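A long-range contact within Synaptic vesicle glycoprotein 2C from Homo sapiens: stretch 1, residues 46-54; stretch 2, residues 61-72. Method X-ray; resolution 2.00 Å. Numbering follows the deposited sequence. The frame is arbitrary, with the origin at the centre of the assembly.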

# COMPACT_ATOMS: atom_id res chain seq x y z
N GLU C 46 11.31 14.57 27.41
CA GLU C 46 11.15 14.28 25.99
C GLU C 46 12.48 14.46 25.25
O GLU C 46 13.29 15.33 25.59
N TYR C 47 12.70 13.61 24.25
CA TYR C 47 13.88 13.68 23.41
C TYR C 47 13.42 13.68 21.94
O TYR C 47 12.88 12.69 21.45
N ASP C 48 13.62 14.82 21.27
CA ASP C 48 13.23 15.02 19.86
C ASP C 48 14.48 14.96 19.01
O ASP C 48 15.46 15.65 19.31
N ASN C 49 14.44 14.15 17.96
CA ASN C 49 15.56 14.06 17.01
C ASN C 49 16.90 13.77 17.69
O ASN C 49 17.92 14.37 17.36
N GLY C 50 16.87 12.87 18.65
CA GLY C 50 18.07 12.44 19.34
C GLY C 50 18.73 11.32 18.57
O GLY C 50 18.06 10.41 18.08
N ARG C 51 20.05 11.41 18.46
CA ARG C 51 20.83 10.37 17.82
C ARG C 51 21.79 9.73 18.82
O ARG C 51 22.73 10.37 19.29
N PHE C 52 21.50 8.49 19.16
CA PHE C 52 22.37 7.68 19.99
C PHE C 52 23.12 6.74 19.07
O PHE C 52 22.57 5.72 18.61
N ILE C 53 24.37 7.11 18.75
CA ILE C 53 25.16 6.43 17.72
C ILE C 53 26.41 5.79 18.33
O ILE C 53 27.32 6.49 18.77
N GLY C 54 26.45 4.46 18.35
CA GLY C 54 27.60 3.73 18.90
C GLY C 54 27.72 3.83 20.41
O GLY C 54 28.81 3.68 20.97
N THR C 61 18.65 3.84 33.37
CA THR C 61 17.20 3.76 33.26
C THR C 61 16.61 5.08 32.75
O THR C 61 16.93 6.15 33.27
N PHE C 62 15.78 4.98 31.72
CA PHE C 62 14.88 6.05 31.32
C PHE C 62 13.49 5.70 31.85
O PHE C 62 13.03 4.58 31.67
N LYS C 63 12.83 6.65 32.48
CA LYS C 63 11.50 6.40 33.02
C LYS C 63 10.56 7.55 32.69
O LYS C 63 10.95 8.72 32.76
N ASP C 64 9.32 7.21 32.29
CA ASP C 64 8.28 8.20 31.95
C ASP C 64 8.75 9.20 30.89
O ASP C 64 8.50 10.39 31.00
N SER C 65 9.44 8.70 29.88
CA SER C 65 10.07 9.55 28.90
C SER C 65 9.47 9.34 27.53
O SER C 65 8.89 8.29 27.26
N VAL C 66 9.59 10.36 26.69
CA VAL C 66 9.10 10.30 25.32
C VAL C 66 10.29 10.46 24.35
O VAL C 66 11.12 11.35 24.52
N PHE C 67 10.38 9.56 23.38
CA PHE C 67 11.39 9.67 22.33
C PHE C 67 10.68 9.88 21.00
O PHE C 67 9.98 8.98 20.51
N LYS C 68 10.84 11.07 20.42
CA LYS C 68 10.25 11.41 19.11
C LYS C 68 11.31 11.55 18.01
O LYS C 68 12.23 12.35 18.13
N SER C 69 11.15 10.78 16.92
CA SER C 69 12.05 10.84 15.76
C SER C 69 13.50 10.66 16.16
O SER C 69 14.38 11.33 15.63
N CYS C 70 13.74 9.77 17.11
CA CYS C 70 15.09 9.47 17.53
C CYS C 70 15.65 8.35 16.68
O CYS C 70 14.90 7.65 15.99
N THR C 71 16.98 8.23 16.69
CA THR C 71 17.69 7.12 16.06
C THR C 71 18.62 6.50 17.09
O THR C 71 19.45 7.19 17.70
N PHE C 72 18.45 5.20 17.32
CA PHE C 72 19.41 4.40 18.09
C PHE C 72 20.15 3.53 17.10
O PHE C 72 19.53 2.71 16.40

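The apolar centre lies on the face of the parallel sheet that carries Tyr47, Phe52, Phe67 and Phe72. The bridges pair Tyr47 with Phe67 and Phe52 with Phe72, each at a CA-CA distance of 4.8 Å, so equivalent rings leave the backbone side by side. All four adopt chi1 near m (-52° to -69°) with chi2 within 10° of perpendicular, and with this shared conformation the rings of each bridged pair lie side by side, closely parallel in one pair and more loosely in the other. The evidence is clearest for Phe52 and Phe72: their planes differ by 5°, their centroids are 4.4 Å apart, and Phe52 CD1 sits 3.5 Å from Phe72 CE2, an offset stack. Tyr47 and Phe67 are less well overlapped. Their planes lie at 23° and their centroids at 5.0 Å, so the rings are slid apart, although Tyr47 CD2 still approaches Phe67 CE2 to 3.5 Å over the Phe67 face. The two pairs are joined where Phe52 CZ meets the edge of the Phe67 ring, 4.2 Å from Phe67 CE2.

Phe62, also m, points toward the first stretch and extends this cluster. Its ring stands at 90° to that of Tyr47, with centroids 5.7 Å apart, in an offset edge-to-face arrangement; Tyr47 CZ is 3.9 Å from Phe62 CE2. Ser65 OG lies at the Tyr47 ring edge, 4.1 Å from Tyr47 CE2, while donating a hydrogen bond to Lys63 O (3.2 Å).

Near the corner that the first stretch turns at Asp48 and Asn49, Cys70 (m) points sideways; Cys70 SG lies 4.1 Å from Tyr47 CB and 3.2 Å from Tyr47 O. Gly50 N donates a weak hydrogen bond to Cys70 SG, at 3.4 Å and 147°. An ideal CB on Gly50 would stand 3.3 Å from Cys70 SG, a tight fit that the absent side chain avoids. Beside it, Asn49 (m) starts away from the second stretch, but its end returns, bringing Asn49 OD1 within 3.5 Å of Ser69 CB.

The opposite face carries Glu46, Val66, Asp48, Lys68, Arg51 and Thr71. Here Arg51 NH1 comes within 4.1 Å of Thr71 CB, whereas Glu46 CG packs 4.0 Å from Val66 CB. Glu46 is extended (chi1 and chi2 both t), and Lys68 starts t, t before bending through chi3 m and chi4 p. Lys68 NZ thereby reaches Glu46 OE2 at 3.1 Å, a hydrogen-bonded salt bridge. Asp48 (m) supplements this polar edge: Asp48 OD1 lies 4.4 Å from Lys68 NZ, beyond salt-bridge range, and 2.6 Å from Glu46 OE2.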

# COMPACT_ATOMS: atom_id res chain seq x y z
CB GLU C 46 10.04 15.13 25.35
CG GLU C 46 9.78 14.75 23.90
CD GLU C 46 8.53 15.40 23.31
OE1 GLU C 46 7.62 15.77 24.09
OE2 GLU C 46 8.46 15.51 22.07
CB TYR C 47 14.83 12.48 23.69
CG TYR C 47 15.18 12.32 25.16
CD1 TYR C 47 16.25 13.02 25.73
CD2 TYR C 47 14.43 11.48 25.99
CE1 TYR C 47 16.57 12.88 27.08
CE2 TYR C 47 14.75 11.34 27.34
CZ TYR C 47 15.82 12.04 27.87
OH TYR C 47 16.13 11.91 29.21
CB ASP C 48 12.59 16.41 19.65
CG ASP C 48 11.13 16.47 20.09
OD1 ASP C 48 10.63 15.49 20.67
OD2 ASP C 48 10.49 17.52 19.85
CB ASN C 49 15.61 15.32 16.14
CG ASN C 49 14.29 15.60 15.46
OD1 ASN C 49 13.96 14.98 14.45
ND2 ASN C 49 13.50 16.51 16.03
CB ARG C 51 21.56 10.93 16.61
CG ARG C 51 20.61 11.32 15.48
CD ARG C 51 21.26 12.20 14.42
NE ARG C 51 22.46 11.60 13.85
CZ ARG C 51 22.47 10.51 13.09
NH1 ARG C 51 21.35 9.85 12.82
NH2 ARG C 51 23.63 10.06 12.60
CB PHE C 52 21.53 6.91 21.01
CG PHE C 52 20.60 7.79 21.84
CD1 PHE C 52 19.35 8.17 21.35
CD2 PHE C 52 20.99 8.23 23.10
CE1 PHE C 52 18.50 8.98 22.11
CE2 PHE C 52 20.15 9.03 23.86
CZ PHE C 52 18.90 9.40 23.37
CB ILE C 53 25.63 7.42 16.60
CG1 ILE C 53 24.50 8.37 16.15
CG2 ILE C 53 26.25 6.67 15.43
CD1 ILE C 53 23.42 7.73 15.28
CB THR C 61 16.53 3.36 34.59
OG1 THR C 61 16.96 2.04 34.94
CG2 THR C 61 15.02 3.36 34.46
CB PHE C 62 14.82 6.16 29.79
CG PHE C 62 16.09 6.66 29.17
CD1 PHE C 62 17.08 5.77 28.77
CD2 PHE C 62 16.29 8.02 28.95
CE1 PHE C 62 18.25 6.23 28.18
CE2 PHE C 62 17.46 8.49 28.36
CZ PHE C 62 18.44 7.59 27.98
CB LYS C 63 11.60 6.16 34.53
CG LYS C 63 10.29 6.12 35.29
CD LYS C 63 10.51 5.76 36.76
CE LYS C 63 11.83 6.34 37.30
NZ LYS C 63 11.84 6.47 38.78
CB ASP C 64 7.79 8.97 33.20
CG ASP C 64 7.30 8.06 34.31
OD1 ASP C 64 6.75 6.98 34.01
OD2 ASP C 64 7.46 8.43 35.49
CB SER C 65 11.58 9.31 28.87
OG SER C 65 12.18 9.79 30.06
CB VAL C 66 8.02 11.38 25.05
CG1 VAL C 66 7.60 11.38 23.58
CG2 VAL C 66 6.81 11.14 25.94
CB PHE C 67 12.27 8.41 22.28
CG PHE C 67 13.05 8.15 23.53
CD1 PHE C 67 12.46 7.53 24.63
CD2 PHE C 67 14.40 8.51 23.62
CE1 PHE C 67 13.18 7.29 25.79
CE2 PHE C 67 15.13 8.28 24.78
CZ PHE C 67 14.52 7.66 25.87
CB LYS C 68 9.41 12.69 19.20
CG LYS C 68 8.45 12.86 18.02
CD LYS C 68 7.73 14.21 18.03
CE LYS C 68 6.40 14.16 18.79
NZ LYS C 68 6.58 13.92 20.25
CB SER C 69 11.89 12.16 14.99
OG SER C 69 10.55 12.35 14.62
CB CYS C 70 15.14 9.15 19.01
SG CYS C 70 14.80 10.60 20.05
CB THR C 71 18.53 7.60 14.86
OG1 THR C 71 17.68 8.21 13.88
CG2 THR C 71 19.28 6.44 14.21
CB PHE C 72 18.69 3.54 19.13
CG PHE C 72 18.07 4.32 20.27
CD1 PHE C 72 16.80 4.92 20.13
CD2 PHE C 72 18.73 4.45 21.49
CE1 PHE C 72 16.23 5.62 21.18
CE2 PHE C 72 18.15 5.15 22.55
CZ PHE C 72 16.90 5.74 22.39